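Local structure of thrombospondin related anonymous protein (Plasmodium falciparum, 4F1J) at residues L32-I37 with I77-L82; L40-N45 with K70-A75; N52-N57 with G90-S95; Q116-L121 with V144-F149; I155-N160 with N174-S179. The protein probably serves as an adhesion protein of the malaria parasite's cell surface, this chain being its magnesium-binding von Willebrand factor A domain. All blocks are in the same frame, centred on the assembly; numbering follows the deposited sequence.

Interaction 1 (L32-I37 with I77-L82)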
# COMPACT_ATOMS: atom_id res chain seq x y z
N LEU A 32 -6.10 4.68 9.34
CA LEU A 32 -4.74 4.81 8.81
C LEU A 32 -4.76 4.98 7.28
O LEU A 32 -4.04 5.83 6.75
CB LEU A 32 -3.92 3.58 9.15
CG LEU A 32 -2.55 3.43 8.50
CD1 LEU A 32 -1.65 4.59 8.89
CD2 LEU A 32 -1.93 2.07 8.91
N ALA A 33 -5.54 4.14 6.60
CA ALA A 33 -5.70 4.23 5.14
C ALA A 33 -6.28 5.62 4.79
O ALA A 33 -5.88 6.24 3.81
CB ALA A 33 -6.62 3.13 4.63
N MET A 34 -7.23 6.09 5.59
CA MET A 34 -7.77 7.44 5.39
C MET A 34 -6.72 8.56 5.49
O MET A 34 -6.65 9.44 4.60
CB MET A 34 -8.96 7.68 6.32
CG MET A 34 -10.13 6.83 5.91
SD MET A 34 -11.57 6.99 6.98
CE MET A 34 -12.26 8.51 6.36
N LYS A 35 -5.92 8.54 6.55
CA LYS A 35 -4.86 9.50 6.75
C LYS A 35 -3.78 9.38 5.66
O LYS A 35 -3.22 10.37 5.23
CB LYS A 35 -4.23 9.36 8.15
CG LYS A 35 -3.27 10.49 8.50
CD LYS A 35 -3.09 10.67 9.96
CE LYS A 35 -2.10 11.83 10.25
NZ LYS A 35 -1.91 12.08 11.71
N LEU A 36 -3.51 8.18 5.18
CA LEU A 36 -2.53 8.00 4.11
C LEU A 36 -3.01 8.75 2.87
O LEU A 36 -2.25 9.54 2.27
CB LEU A 36 -2.37 6.50 3.82
CG LEU A 36 -1.43 6.07 2.69
CD1 LEU A 36 -1.08 4.61 2.94
CD2 LEU A 36 -1.94 6.24 1.23
N ILE A 37 -4.28 8.54 2.53
CA ILE A 37 -4.90 9.20 1.38
C ILE A 37 -4.89 10.71 1.54
O ILE A 37 -4.67 11.45 0.58
CB ILE A 37 -6.29 8.63 1.12
CG1 ILE A 37 -6.12 7.22 0.54
CG2 ILE A 37 -7.14 9.57 0.19
CD1 ILE A 37 -7.36 6.36 0.56
N ILE A 77 -14.67 8.15 1.10
CA ILE A 77 -15.97 7.45 1.21
C ILE A 77 -15.81 5.94 1.05
O ILE A 77 -16.40 5.13 1.80
CB ILE A 77 -16.97 7.90 0.10
CG1 ILE A 77 -17.60 9.24 0.44
CG2 ILE A 77 -18.07 6.84 -0.12
CD1 ILE A 77 -18.40 9.82 -0.71
N ILE A 78 -15.04 5.54 0.03
CA ILE A 78 -14.86 4.14 -0.25
C ILE A 78 -14.06 3.47 0.86
O ILE A 78 -14.39 2.36 1.31
CB ILE A 78 -14.24 3.89 -1.63
CG1 ILE A 78 -15.20 4.34 -2.73
CG2 ILE A 78 -13.84 2.40 -1.81
CD1 ILE A 78 -14.54 4.52 -4.08
N ILE A 79 -13.01 4.14 1.34
CA ILE A 79 -12.21 3.56 2.40
C ILE A 79 -13.07 3.42 3.65
O ILE A 79 -13.04 2.37 4.29
CB ILE A 79 -10.94 4.38 2.68
CG1 ILE A 79 -9.99 4.32 1.48
CG2 ILE A 79 -10.27 3.85 3.96
CD1 ILE A 79 -9.67 2.89 0.98
N LYS A 80 -13.87 4.44 3.96
CA LYS A 80 -14.75 4.39 5.13
C LYS A 80 -15.77 3.25 5.02
O LYS A 80 -16.14 2.63 6.03
CB LYS A 80 -15.46 5.73 5.35
CG LYS A 80 -16.10 5.82 6.74
CD LYS A 80 -17.26 6.81 6.81
CE LYS A 80 -18.17 6.52 8.04
NZ LYS A 80 -17.43 6.54 9.36
N SER A 81 -16.18 2.94 3.80
CA SER A 81 -17.11 1.85 3.55
C SER A 81 -16.55 0.48 3.94
O SER A 81 -17.31 -0.49 4.01
CB SER A 81 -17.57 1.82 2.08
OG SER A 81 -16.66 1.15 1.23
N LEU A 82 -15.24 0.39 4.20
CA LEU A 82 -14.64 -0.88 4.61
C LEU A 82 -15.06 -1.28 6.02
O LEU A 82 -14.84 -2.40 6.44
CB LEU A 82 -13.10 -0.81 4.54
CG LEU A 82 -12.52 -0.68 3.13
CD1 LEU A 82 -11.00 -0.42 3.22
CD2 LEU A 82 -12.80 -1.90 2.29
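Ile79 projects from helix 72-80 and packs against Ala33, Met34 and Ile37 of helix 22-38, where the backbones come as near as 6.6 Å between Met34 CA and Ile79 CA. At the root of the side chain, CB lies 4.1 Å from Met34 CG. The short branch, CG2, does most of the touching on that side, with Met34 CG at 3.6 Å and Ala33 CB at 3.8 Å. Alanine suits its place because a lone methyl lets the helices approach. The long branch runs the other way: CG1 is pressed by Ile37 CD1 at 3.5 Å, closer than usual for two carbons, and CD1 ends 4.2 Å from the same Ile37 methyl, so these two isoleucines meet tip to tip. Met34 instead slides past Ile79 in the opposite direction, and its chain bends at the sulfur (chi3 80°), carrying CE to 4.4 Å from CB of the exposed Lys80. Beneath, Ala33 rests on Met14 of strand 8-15 and Ile79 on Ile61 of strand 58-62. These apolar contacts join two helices that pack on one face of the central sheet, the helix-flanked Rossmann-like architecture of von Willebrand factor A domains.

Interaction 2 (L40-N45 with K70-A75); sequences LNLNEN and KNKEKA
Leu42 and Lys70 meet at the N-terminal end of helix 72-80, where the loop between helix 22-38 and strand 47-54 runs past the helix start. The leucine packs against that end: its CB is 3.6 Å from Lys70 C, CG is 3.8 Å from Lys72 CG, and CD1 reaches Ala75 CB at 4.0 Å. Leu42 also touches Ile47 and Leu49. Asn71 is the N-cap, its short amide accepting in plane from Lys74 N. A water spans the two backbones here, donating to Leu42 O and accepting from Lys72 N, an amide of the first helical turn. In this Rossmann-like fold the junction ties a helix start to the connection leading into strand 47-54, next to edge strand 58-62. Two long, flexible lysines bracket it. In Lys72 a bend at chi3 (83°) brings CE beside Leu40 O, to which NZ makes a weak bond of 3.2 Å; NZ also forms a salt bridge with Glu2 and a hydrogen bond to Gln38 O. Lys70 lies alongside Glu44, pointing the same way; its NZ forms a salt bridge with Glu44 OE2 at 3.2 Å, on the syn side. A second water links Glu44 OE1 to this ammonium, which is also bonded to His65 O.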
# COMPACT_ATOMS: atom_id res chain seq x y z
N LEU A 40 -1.94 12.64 -0.01
CA LEU A 40 -1.80 12.59 -1.47
C LEU A 40 -2.56 13.71 -2.14
O LEU A 40 -3.74 13.92 -1.85
CB LEU A 40 -2.39 11.28 -2.01
CG LEU A 40 -1.95 9.98 -1.31
CD1 LEU A 40 -2.71 8.81 -1.93
CD2 LEU A 40 -0.47 9.80 -1.42
N ASN A 41 -1.90 14.36 -3.10
CA ASN A 41 -2.62 15.24 -4.00
C ASN A 41 -3.26 14.45 -5.13
O ASN A 41 -2.68 14.30 -6.22
CB ASN A 41 -1.73 16.35 -4.56
CG ASN A 41 -2.49 17.28 -5.46
OD1 ASN A 41 -3.72 17.33 -5.37
ND2 ASN A 41 -1.79 17.95 -6.38
N LEU A 42 -4.45 13.91 -4.88
CA LEU A 42 -5.19 13.19 -5.90
C LEU A 42 -5.71 14.21 -6.91
O LEU A 42 -6.37 15.17 -6.55
CB LEU A 42 -6.34 12.38 -5.32
CG LEU A 42 -5.93 11.25 -4.37
CD1 LEU A 42 -7.14 10.36 -4.05
CD2 LEU A 42 -4.75 10.36 -4.89
N ASN A 43 -5.38 14.00 -8.19
CA ASN A 43 -5.70 14.97 -9.24
C ASN A 43 -5.37 14.38 -10.58
O ASN A 43 -4.37 13.66 -10.72
CB ASN A 43 -4.86 16.26 -9.09
CG ASN A 43 -5.29 17.37 -10.05
OD1 ASN A 43 -4.89 17.43 -11.24
ND2 ASN A 43 -6.09 18.29 -9.52
N GLU A 44 -6.16 14.74 -11.59
CA GLU A 44 -5.84 14.30 -12.96
C GLU A 44 -4.33 14.44 -13.28
O GLU A 44 -3.73 13.52 -13.86
CB GLU A 44 -6.68 15.09 -13.97
CG GLU A 44 -6.52 14.59 -15.40
CD GLU A 44 -7.08 13.20 -15.59
OE1 GLU A 44 -6.29 12.28 -15.91
OE2 GLU A 44 -8.29 13.03 -15.39
N ASN A 45 -3.70 15.55 -12.89
CA ASN A 45 -2.31 15.84 -13.27
C ASN A 45 -1.26 15.51 -12.18
O ASN A 45 -0.08 15.89 -12.25
CB ASN A 45 -2.17 17.31 -13.72
CG ASN A 45 -2.40 17.49 -15.22
OD1 ASN A 45 -1.85 16.72 -16.04
ND2 ASN A 45 -3.23 18.46 -15.58
N LYS A 70 -8.90 9.96 -8.43
CA LYS A 70 -8.43 11.32 -8.66
C LYS A 70 -9.08 12.37 -7.72
O LYS A 70 -8.83 13.57 -7.85
CB LYS A 70 -8.71 11.66 -10.13
CG LYS A 70 -7.86 10.84 -11.11
CD LYS A 70 -8.26 11.04 -12.57
CE LYS A 70 -9.67 10.64 -12.86
NZ LYS A 70 -9.90 10.46 -14.31
N ASN A 71 -9.88 11.91 -6.76
CA ASN A 71 -10.62 12.79 -5.85
C ASN A 71 -10.59 12.26 -4.43
O ASN A 71 -11.12 11.18 -4.15
CB ASN A 71 -12.06 12.95 -6.33
CG ASN A 71 -12.85 13.91 -5.48
OD1 ASN A 71 -13.34 13.55 -4.43
ND2 ASN A 71 -12.94 15.17 -5.92
N LYS A 72 -9.98 13.04 -3.54
CA LYS A 72 -9.76 12.60 -2.17
C LYS A 72 -11.05 12.32 -1.43
O LYS A 72 -11.17 11.32 -0.78
CB LYS A 72 -8.93 13.63 -1.40
CG LYS A 72 -7.51 13.75 -1.93
CD LYS A 72 -6.75 14.91 -1.29
CE LYS A 72 -6.18 14.51 0.05
NZ LYS A 72 -5.17 15.49 0.51
N GLU A 73 -12.04 13.21 -1.55
CA GLU A 73 -13.33 12.98 -0.87
C GLU A 73 -14.02 11.69 -1.31
O GLU A 73 -14.54 10.95 -0.48
CB GLU A 73 -14.26 14.17 -1.08
CG GLU A 73 -13.75 15.44 -0.37
N LYS A 74 -14.00 11.39 -2.61
CA LYS A 74 -14.59 10.17 -3.12
C LYS A 74 -13.81 8.92 -2.67
O LYS A 74 -14.41 7.91 -2.34
CB LYS A 74 -14.76 10.23 -4.64
CG LYS A 74 -15.84 11.26 -5.06
CD LYS A 74 -15.92 11.43 -6.57
CE LYS A 74 -17.13 12.30 -6.96
NZ LYS A 74 -17.53 12.05 -8.37
N ALA A 75 -12.49 9.01 -2.65
CA ALA A 75 -11.64 7.90 -2.21
C ALA A 75 -11.91 7.60 -0.73
O ALA A 75 -12.02 6.44 -0.33
CB ALA A 75 -10.17 8.23 -2.44
O HOH W 1 -8.70 15.53 -4.60
O HOH W 2 -7.36 9.53 -15.68

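Interaction 3 (N52-N57 with G90-S95). With MG (magnesium ion), chain H; EDO (1,2-ethanediol), chain K.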
# COMPACT_ATOMS: atom_id res chain seq x y z
N ASN A 52 -6.54 -1.91 -3.33
CA ASN A 52 -7.14 -3.21 -3.07
C ASN A 52 -6.97 -3.60 -1.62
O ASN A 52 -6.17 -3.00 -0.90
CB ASN A 52 -6.70 -4.33 -4.04
CG ASN A 52 -5.26 -4.82 -3.87
OD1 ASN A 52 -4.73 -4.91 -2.77
ND2 ASN A 52 -4.64 -5.21 -4.99
N ILE A 53 -7.80 -4.55 -1.19
CA ILE A 53 -7.57 -5.23 0.08
C ILE A 53 -7.11 -6.63 -0.25
O ILE A 53 -7.45 -7.17 -1.32
CB ILE A 53 -8.81 -5.24 0.96
CG1 ILE A 53 -10.01 -5.83 0.22
CG2 ILE A 53 -9.13 -3.80 1.43
CD1 ILE A 53 -11.28 -5.98 1.08
N PHE A 54 -6.36 -7.25 0.65
CA PHE A 54 -5.92 -8.62 0.41
C PHE A 54 -5.81 -9.39 1.72
O PHE A 54 -5.29 -8.92 2.73
CB PHE A 54 -4.61 -8.67 -0.39
CG PHE A 54 -3.40 -8.24 0.37
CD1 PHE A 54 -3.03 -6.91 0.41
CD2 PHE A 54 -2.62 -9.15 1.06
CE1 PHE A 54 -1.93 -6.49 1.12
CE2 PHE A 54 -1.51 -8.71 1.80
CZ PHE A 54 -1.19 -7.39 1.83
N SER A 55 -6.36 -10.60 1.68
CA SER A 55 -6.13 -11.56 2.75
C SER A 55 -6.08 -12.93 2.05
O SER A 55 -5.00 -13.35 1.65
CB SER A 55 -7.19 -11.42 3.87
OG SER A 55 -8.50 -11.66 3.43
N ASN A 56 -7.22 -13.59 1.86
CA ASN A 56 -7.24 -14.86 1.12
C ASN A 56 -6.86 -14.62 -0.35
O ASN A 56 -6.18 -15.42 -0.97
CB ASN A 56 -8.62 -15.53 1.22
CG ASN A 56 -8.93 -16.05 2.63
OD1 ASN A 56 -8.03 -16.17 3.47
ND2 ASN A 56 -10.21 -16.37 2.88
N ASN A 57 -7.37 -13.50 -0.87
CA ASN A 57 -7.15 -13.04 -2.24
C ASN A 57 -7.15 -11.52 -2.24
O ASN A 57 -7.50 -10.91 -1.22
CB ASN A 57 -8.28 -13.55 -3.14
CG ASN A 57 -8.37 -15.07 -3.17
OD1 ASN A 57 -7.53 -15.72 -3.78
ND2 ASN A 57 -9.37 -15.62 -2.49
N GLY A 90 -9.06 -13.93 7.26
CA GLY A 90 -8.30 -14.68 6.28
C GLY A 90 -6.80 -14.50 6.39
O GLY A 90 -6.31 -13.91 7.35
N ARG A 91 -6.09 -15.00 5.39
CA ARG A 91 -4.63 -15.14 5.44
C ARG A 91 -3.94 -13.93 4.81
O ARG A 91 -4.47 -12.85 4.91
CB ARG A 91 -4.19 -16.49 4.85
CG ARG A 91 -4.65 -16.80 3.45
CD ARG A 91 -4.23 -18.23 3.05
NE ARG A 91 -4.48 -18.51 1.64
CZ ARG A 91 -3.69 -18.11 0.63
NH1 ARG A 91 -2.58 -17.38 0.83
NH2 ARG A 91 -4.00 -18.44 -0.61
N THR A 92 -2.75 -14.09 4.23
CA THR A 92 -1.95 -12.94 3.77
C THR A 92 -1.39 -13.19 2.37
O THR A 92 -0.18 -13.42 2.21
CB THR A 92 -0.82 -12.63 4.77
OG1 THR A 92 -1.35 -12.62 6.11
CG2 THR A 92 -0.11 -11.31 4.45
N ASN A 93 -2.28 -13.12 1.38
CA ASN A 93 -1.92 -13.41 0.00
C ASN A 93 -1.40 -12.13 -0.66
O ASN A 93 -2.03 -11.58 -1.57
CB ASN A 93 -3.13 -13.96 -0.73
CG ASN A 93 -2.79 -14.63 -2.06
OD1 ASN A 93 -1.70 -14.50 -2.61
ND2 ASN A 93 -3.76 -15.33 -2.59
N LEU A 94 -0.23 -11.68 -0.21
CA LEU A 94 0.42 -10.51 -0.79
C LEU A 94 0.74 -10.73 -2.26
O LEU A 94 0.64 -9.80 -3.07
CB LEU A 94 1.72 -10.17 -0.05
CG LEU A 94 2.49 -8.95 -0.60
CD1 LEU A 94 1.64 -7.72 -0.56
CD2 LEU A 94 3.81 -8.75 0.15
N SER A 95 1.14 -11.94 -2.62
CA SER A 95 1.54 -12.19 -4.00
C SER A 95 0.38 -11.97 -4.98
O SER A 95 0.59 -11.41 -6.05
CB SER A 95 2.20 -13.57 -4.15
OG SER A 95 1.27 -14.62 -3.87
MG MG H . 1.02 -16.20 -5.30
C1 EDO K . -10.53 -11.36 1.16
O1 EDO K . -9.85 -12.39 0.46
C2 EDO K . -10.07 -10.03 0.65
O2 EDO K . -10.48 -10.00 -0.71
O HOH W 3 -0.89 -16.29 -4.30
O HOH W 4 0.31 -14.92 -6.68
O HOH W 5 0.49 -17.72 -6.63
O HOH W 6 1.65 -17.40 -3.83
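Phe54, at the end of strand 47-54, packs beside Leu94 of helix 94-106, near the metal ion-dependent adhesion site (MIDAS) known from von Willebrand factor A domains. This is the tight, buried side. The ring's CZ lies 3.7 Å from Leu94 CD1, the two side chains pointing the same way, while Thr92 CG2 touches the ring edge. The backbone bond from Asn93 N to Ser55 O is short, 2.7 Å. Threonine suits position 92: its methyl faces the phenylalanine, and its side chain lies about 4 Å from the MIDAS magnesium, bound by Ser17, Ser19 and Asp123.

Toward solvent the contact is polar and looser. Asn56 OD1 accepts from Arg91 N at 3.0 Å and comes within 3.2 Å of Gly90 CA; glycine fits here because the positive phi (92°) suits it and a CB would run into that oxygen. The Arg91 guanidinium lays one face over Asn56 O and forms a salt bridge with Asp127 through NH1. An ethanediol, probably from the crystallisation liquor, accepts from Asn57 N.

Asn93 joins the two sides. CG stands anti to the backbone N (chi1 -165°), which turns the amide toward Asn56; ND2 gives an almost straight bond (171°) to Asn56 O, and OD1 caps the helix by accepting from Asp96 N. That OD1 also receives a 2.6 Å bond from a water on a separate magnesium, which Asp131 and Ser95 bind, Ser95 OG at 2.1 Å from the ion.

Interaction 4 (Q116-L121 with V144-F149); sequences QLVVIL and VKIAVF
Gln116 to Leu121 and Val144 to Phe149 run alongside each other as parallel strands, their short axes 4.7 Å apart and turned by 18°. Five backbone hydrogen bonds zip them together: Lys145 N to Gln116 O, Val118 N to Lys145 O, Ala147 N to Val118 O, Ile120 N to Ala147 O and Phe149 N to Ile120 O, the shorter ones at 2.8 Å, as between Phe149 N and Ile120 O. Weaker CA-H...O contacts fill in between them, for example Leu117 CA to Lys145 O at 3.4 Å.

The pair forms the two strands of a beta-alpha-beta unit whose crossover is helix 129-141. Strand 115-122 lies between 8-15 and 145-151, and 145-151 is next to edge strand 176-179. Helices cover both faces, in keeping with the mostly apolar side chains.

Apolar contacts divide between the faces. Toward helix 94-106, Val118 CG2 meets Val144 CG1 at 3.8 Å. Farther along, the extended arm of Ile120 (chi2 151°) brings CD1 against two methyls of the partner strand, Ile146 CG2 at 3.8 Å and Val148 CG2 at 3.9 Å. Beta-branched residues suit such strand positions. On the face covered by helices 22-38 and 184-200, the methyl of Ala147 packs on Val195, Leu121 CD2 lies 3.7 Å from Phe149 CB, and the Phe149 ring makes an edge-to-face pair with Phe191.

Polar ends lie at the start of the strands. Gln116 bends at chi2, its OE1 bonded to Tyr11 and its NE2 to Asp9 and Ala114 O; the extended Lys145 carries NZ to Glu198 O.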
# COMPACT_ATOMS: atom_id res chain seq x y z
N GLN A 116 5.47 4.76 -10.91
CA GLN A 116 4.62 3.68 -10.42
C GLN A 116 5.09 3.29 -9.03
O GLN A 116 6.26 2.92 -8.84
CB GLN A 116 4.69 2.47 -11.35
CG GLN A 116 4.35 2.78 -12.81
CD GLN A 116 2.90 3.13 -12.98
OE1 GLN A 116 2.05 2.38 -12.54
NE2 GLN A 116 2.59 4.26 -13.63
N LEU A 117 4.19 3.41 -8.05
CA LEU A 117 4.49 3.21 -6.63
C LEU A 117 3.46 2.28 -6.02
O LEU A 117 2.26 2.53 -6.11
CB LEU A 117 4.47 4.54 -5.87
CG LEU A 117 4.58 4.50 -4.35
CD1 LEU A 117 5.91 3.86 -3.85
CD2 LEU A 117 4.38 5.92 -3.77
N VAL A 118 3.93 1.24 -5.35
CA VAL A 118 3.09 0.35 -4.56
C VAL A 118 3.33 0.70 -3.09
O VAL A 118 4.47 0.83 -2.64
CB VAL A 118 3.45 -1.15 -4.81
CG1 VAL A 118 2.79 -2.08 -3.76
CG2 VAL A 118 3.02 -1.60 -6.18
N VAL A 119 2.24 0.88 -2.33
CA VAL A 119 2.35 1.06 -0.89
C VAL A 119 1.53 -0.01 -0.20
O VAL A 119 0.31 -0.11 -0.42
CB VAL A 119 1.88 2.42 -0.43
CG1 VAL A 119 1.99 2.51 1.08
CG2 VAL A 119 2.74 3.51 -1.09
N ILE A 120 2.24 -0.85 0.56
CA ILE A 120 1.64 -1.99 1.27
C ILE A 120 1.45 -1.61 2.75
O ILE A 120 2.40 -1.17 3.40
CB ILE A 120 2.55 -3.23 1.17
CG1 ILE A 120 2.60 -3.79 -0.25
CG2 ILE A 120 2.06 -4.30 2.14
CD1 ILE A 120 3.93 -4.51 -0.62
N LEU A 121 0.24 -1.78 3.28
CA LEU A 121 -0.02 -1.72 4.72
C LEU A 121 -0.22 -3.17 5.19
O LEU A 121 -1.09 -3.87 4.69
CB LEU A 121 -1.26 -0.88 5.01
CG LEU A 121 -1.36 0.52 4.41
CD1 LEU A 121 -2.67 1.19 4.90
CD2 LEU A 121 -0.13 1.33 4.70
N VAL A 144 8.67 -0.20 -11.10
CA VAL A 144 7.82 0.03 -9.93
C VAL A 144 8.65 0.09 -8.64
O VAL A 144 9.50 -0.77 -8.40
CB VAL A 144 6.75 -1.07 -9.80
CG1 VAL A 144 5.93 -0.85 -8.49
CG2 VAL A 144 5.84 -1.13 -11.06
N LYS A 145 8.41 1.13 -7.84
CA LYS A 145 8.96 1.22 -6.51
C LYS A 145 7.93 0.67 -5.52
O LYS A 145 6.73 0.86 -5.72
CB LYS A 145 9.34 2.66 -6.17
CG LYS A 145 10.63 3.09 -6.86
CD LYS A 145 11.22 4.37 -6.32
CE LYS A 145 12.60 4.63 -6.96
NZ LYS A 145 13.04 6.06 -6.95
N ILE A 146 8.42 0.03 -4.47
CA ILE A 146 7.55 -0.61 -3.48
C ILE A 146 7.90 -0.08 -2.10
O ILE A 146 9.07 -0.04 -1.73
CB ILE A 146 7.71 -2.15 -3.50
CG1 ILE A 146 7.41 -2.71 -4.92
CG2 ILE A 146 6.80 -2.79 -2.40
CD1 ILE A 146 7.68 -4.24 -5.07
N ALA A 147 6.88 0.35 -1.35
CA ALA A 147 7.03 0.81 0.03
C ALA A 147 6.18 -0.06 0.93
O ALA A 147 5.14 -0.53 0.51
CB ALA A 147 6.64 2.29 0.16
N VAL A 148 6.62 -0.26 2.17
CA VAL A 148 5.89 -1.06 3.14
C VAL A 148 5.78 -0.35 4.49
O VAL A 148 6.77 0.12 5.06
CB VAL A 148 6.54 -2.45 3.37
CG1 VAL A 148 5.81 -3.20 4.49
CG2 VAL A 148 6.54 -3.30 2.07
N PHE A 149 4.57 -0.35 5.02
CA PHE A 149 4.28 0.17 6.36
C PHE A 149 3.82 -1.03 7.18
O PHE A 149 2.72 -1.55 6.98
CB PHE A 149 3.19 1.24 6.27
CG PHE A 149 2.90 1.97 7.57
CD1 PHE A 149 1.96 1.45 8.47
CD2 PHE A 149 3.52 3.17 7.87
CE1 PHE A 149 1.66 2.12 9.65
CE2 PHE A 149 3.23 3.84 9.07
CZ PHE A 149 2.30 3.33 9.94

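Interaction 5 (I155-N160 with N174-S179); sequences INVAFN and NLYADS. With EDO (1,2-ethanediol), chain L.
Tyr176 OH is gripped from both segments: Asn160 ND2 donates to it at 3.3 Å, and the hydroxyl makes a weak bond of its own to Asp178 OD2 at 2.6 Å. The first bond is fairly straight (165°) and leaves in the plane of the Asn160 amide, which stands 47° from the ring plane. The nearby carboxylate would probably make the hydroxyl oxygen a better acceptor for the amide. Two carbons crowd the same oxygen. Ile155 meets the tyrosine tip to tip, its CD1 3.3 Å from Tyr176 OH, and continues to Asp178 CB at 3.7 Å; CG1, set between the backbone N and the carbonyl carbon (chi1 56°), leads the chain toward the hydroxyl. Val157 crosses both partners at about a right angle, with CG2 3.7 Å from Tyr176 OH and close to Asp178 OD2 as well.

Strand 145-151, helix 157-163 and strand 176-179 make up a beta-alpha-beta unit at one end of the sheet, and here the crossover helix touches its returning edge strand. Asn156 is the N-cap of that helix, its OD1 accepting from Phe159 N, a place where a short amide side chain fits well. One turn on, Asn160 lies against the tyrosine, CB 3.4 Å from Tyr176 CE1, while Val157 CG1 is 3.9 Å from Tyr176 CE2, so a small apolar branch and a compact amide approach the two ring carbons ortho to the hydroxyl. The side chain of Ile155 also comes within about 5 Å of that of Asp123, which binds a magnesium ion.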
# COMPACT_ATOMS: atom_id res chain seq x y z
N ILE A 155 4.87 -8.82 12.03
CA ILE A 155 5.65 -8.54 10.84
C ILE A 155 7.05 -9.13 10.97
O ILE A 155 7.53 -9.44 12.09
CB ILE A 155 5.77 -7.02 10.54
CG1 ILE A 155 6.36 -6.26 11.74
CG2 ILE A 155 4.41 -6.42 10.18
CD1 ILE A 155 6.74 -4.80 11.42
N ASN A 156 7.72 -9.25 9.83
CA ASN A 156 9.13 -9.52 9.80
C ASN A 156 9.86 -8.35 9.14
O ASN A 156 9.71 -8.09 7.95
CB ASN A 156 9.45 -10.83 9.08
CG ASN A 156 10.90 -11.19 9.22
OD1 ASN A 156 11.73 -10.87 8.37
ND2 ASN A 156 11.25 -11.75 10.37
N VAL A 157 10.65 -7.65 9.92
CA VAL A 157 11.33 -6.45 9.44
C VAL A 157 12.31 -6.74 8.29
O VAL A 157 12.34 -6.00 7.29
CB VAL A 157 12.04 -5.73 10.60
CG1 VAL A 157 12.91 -4.59 10.10
CG2 VAL A 157 11.01 -5.26 11.61
N ALA A 158 13.11 -7.79 8.43
CA ALA A 158 14.07 -8.18 7.39
C ALA A 158 13.35 -8.39 6.06
O ALA A 158 13.76 -7.85 5.02
CB ALA A 158 14.80 -9.47 7.80
N PHE A 159 12.25 -9.13 6.09
CA PHE A 159 11.54 -9.39 4.84
C PHE A 159 10.96 -8.11 4.25
O PHE A 159 11.01 -7.91 3.05
CB PHE A 159 10.42 -10.40 4.98
CG PHE A 159 9.58 -10.47 3.77
CD1 PHE A 159 10.01 -11.21 2.67
CD2 PHE A 159 8.42 -9.69 3.64
CE1 PHE A 159 9.27 -11.25 1.52
CE2 PHE A 159 7.70 -9.73 2.51
CZ PHE A 159 8.12 -10.50 1.43
N ASN A 160 10.37 -7.26 5.09
CA ASN A 160 9.81 -6.01 4.56
C ASN A 160 10.90 -5.15 3.91
O ASN A 160 10.70 -4.56 2.85
CB ASN A 160 9.14 -5.22 5.68
CG ASN A 160 7.90 -5.91 6.23
OD1 ASN A 160 7.28 -6.76 5.60
ND2 ASN A 160 7.55 -5.53 7.45
N ASN A 174 14.20 4.46 3.45
CA ASN A 174 13.12 5.45 3.33
C ASN A 174 11.80 4.85 2.86
O ASN A 174 10.75 5.41 3.13
CB ASN A 174 13.56 6.63 2.48
CG ASN A 174 14.61 7.49 3.19
OD1 ASN A 174 14.48 7.75 4.39
ND2 ASN A 174 15.66 7.88 2.48
N LEU A 175 11.85 3.70 2.21
CA LEU A 175 10.65 3.01 1.72
C LEU A 175 10.03 2.05 2.74
O LEU A 175 9.12 1.31 2.39
CB LEU A 175 10.94 2.25 0.43
CG LEU A 175 11.27 3.16 -0.77
CD1 LEU A 175 11.59 2.31 -1.98
CD2 LEU A 175 10.12 4.11 -1.08
N TYR A 176 10.51 2.09 3.98
CA TYR A 176 9.99 1.24 5.03
C TYR A 176 9.77 2.01 6.34
O TYR A 176 10.61 2.80 6.75
CB TYR A 176 10.91 0.04 5.26
CG TYR A 176 10.39 -0.85 6.36
CD1 TYR A 176 9.17 -1.50 6.22
CD2 TYR A 176 11.08 -1.01 7.56
CE1 TYR A 176 8.63 -2.28 7.25
CE2 TYR A 176 10.57 -1.83 8.58
CZ TYR A 176 9.36 -2.46 8.42
OH TYR A 176 8.85 -3.27 9.43
N ALA A 177 8.64 1.76 6.99
CA ALA A 177 8.44 2.16 8.37
C ALA A 177 7.56 1.13 9.04
O ALA A 177 6.87 0.35 8.37
CB ALA A 177 7.81 3.57 8.44
N ASP A 178 7.60 1.12 10.37
CA ASP A 178 6.64 0.31 11.10
C ASP A 178 6.14 1.05 12.36
O ASP A 178 6.68 2.10 12.74
CB ASP A 178 7.15 -1.12 11.34
CG ASP A 178 8.48 -1.18 12.07
OD1 ASP A 178 8.71 -0.38 13.02
OD2 ASP A 178 9.30 -2.07 11.72
N SER A 179 5.10 0.48 12.96
CA SER A 179 4.39 1.11 14.08
C SER A 179 3.61 0.10 14.89
O SER A 179 3.11 -0.89 14.36
CB SER A 179 3.39 2.13 13.54
OG SER A 179 2.72 2.82 14.60
C1 EDO L . 16.02 4.86 0.38
O1 EDO L . 16.54 4.67 1.70
C2 EDO L . 15.34 3.62 -0.20
O2 EDO L . 14.31 3.08 0.63

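Overall arrangement
Interactions 1 and 2 share helix 72-80 and touch where Ile37 CG2 lies 4.2 Å from Ala75 CB. Interaction 1 reaches the sheet of interaction 4 through Leu32 CD2 and Phe149 CE1, 3.7 Å apart. Interactions 4 and 5 are strand neighbours, Val148 N probably bonded to Leu175 O (3.0 Å). Interaction 3 meets interaction 4 through Leu94 CD1 and Ile120 CD1, at 4.0 Å. It holds Ser95, which with Asp131 binds one magnesium ion, and its Thr92 lies near the other; the Ile155 side chain of interaction 5 is about 8 Å from a bound magnesium. Interaction 2 lies away from the metal sites, its centre about 25 Å from interaction 3's and 27 Å from interaction 5's.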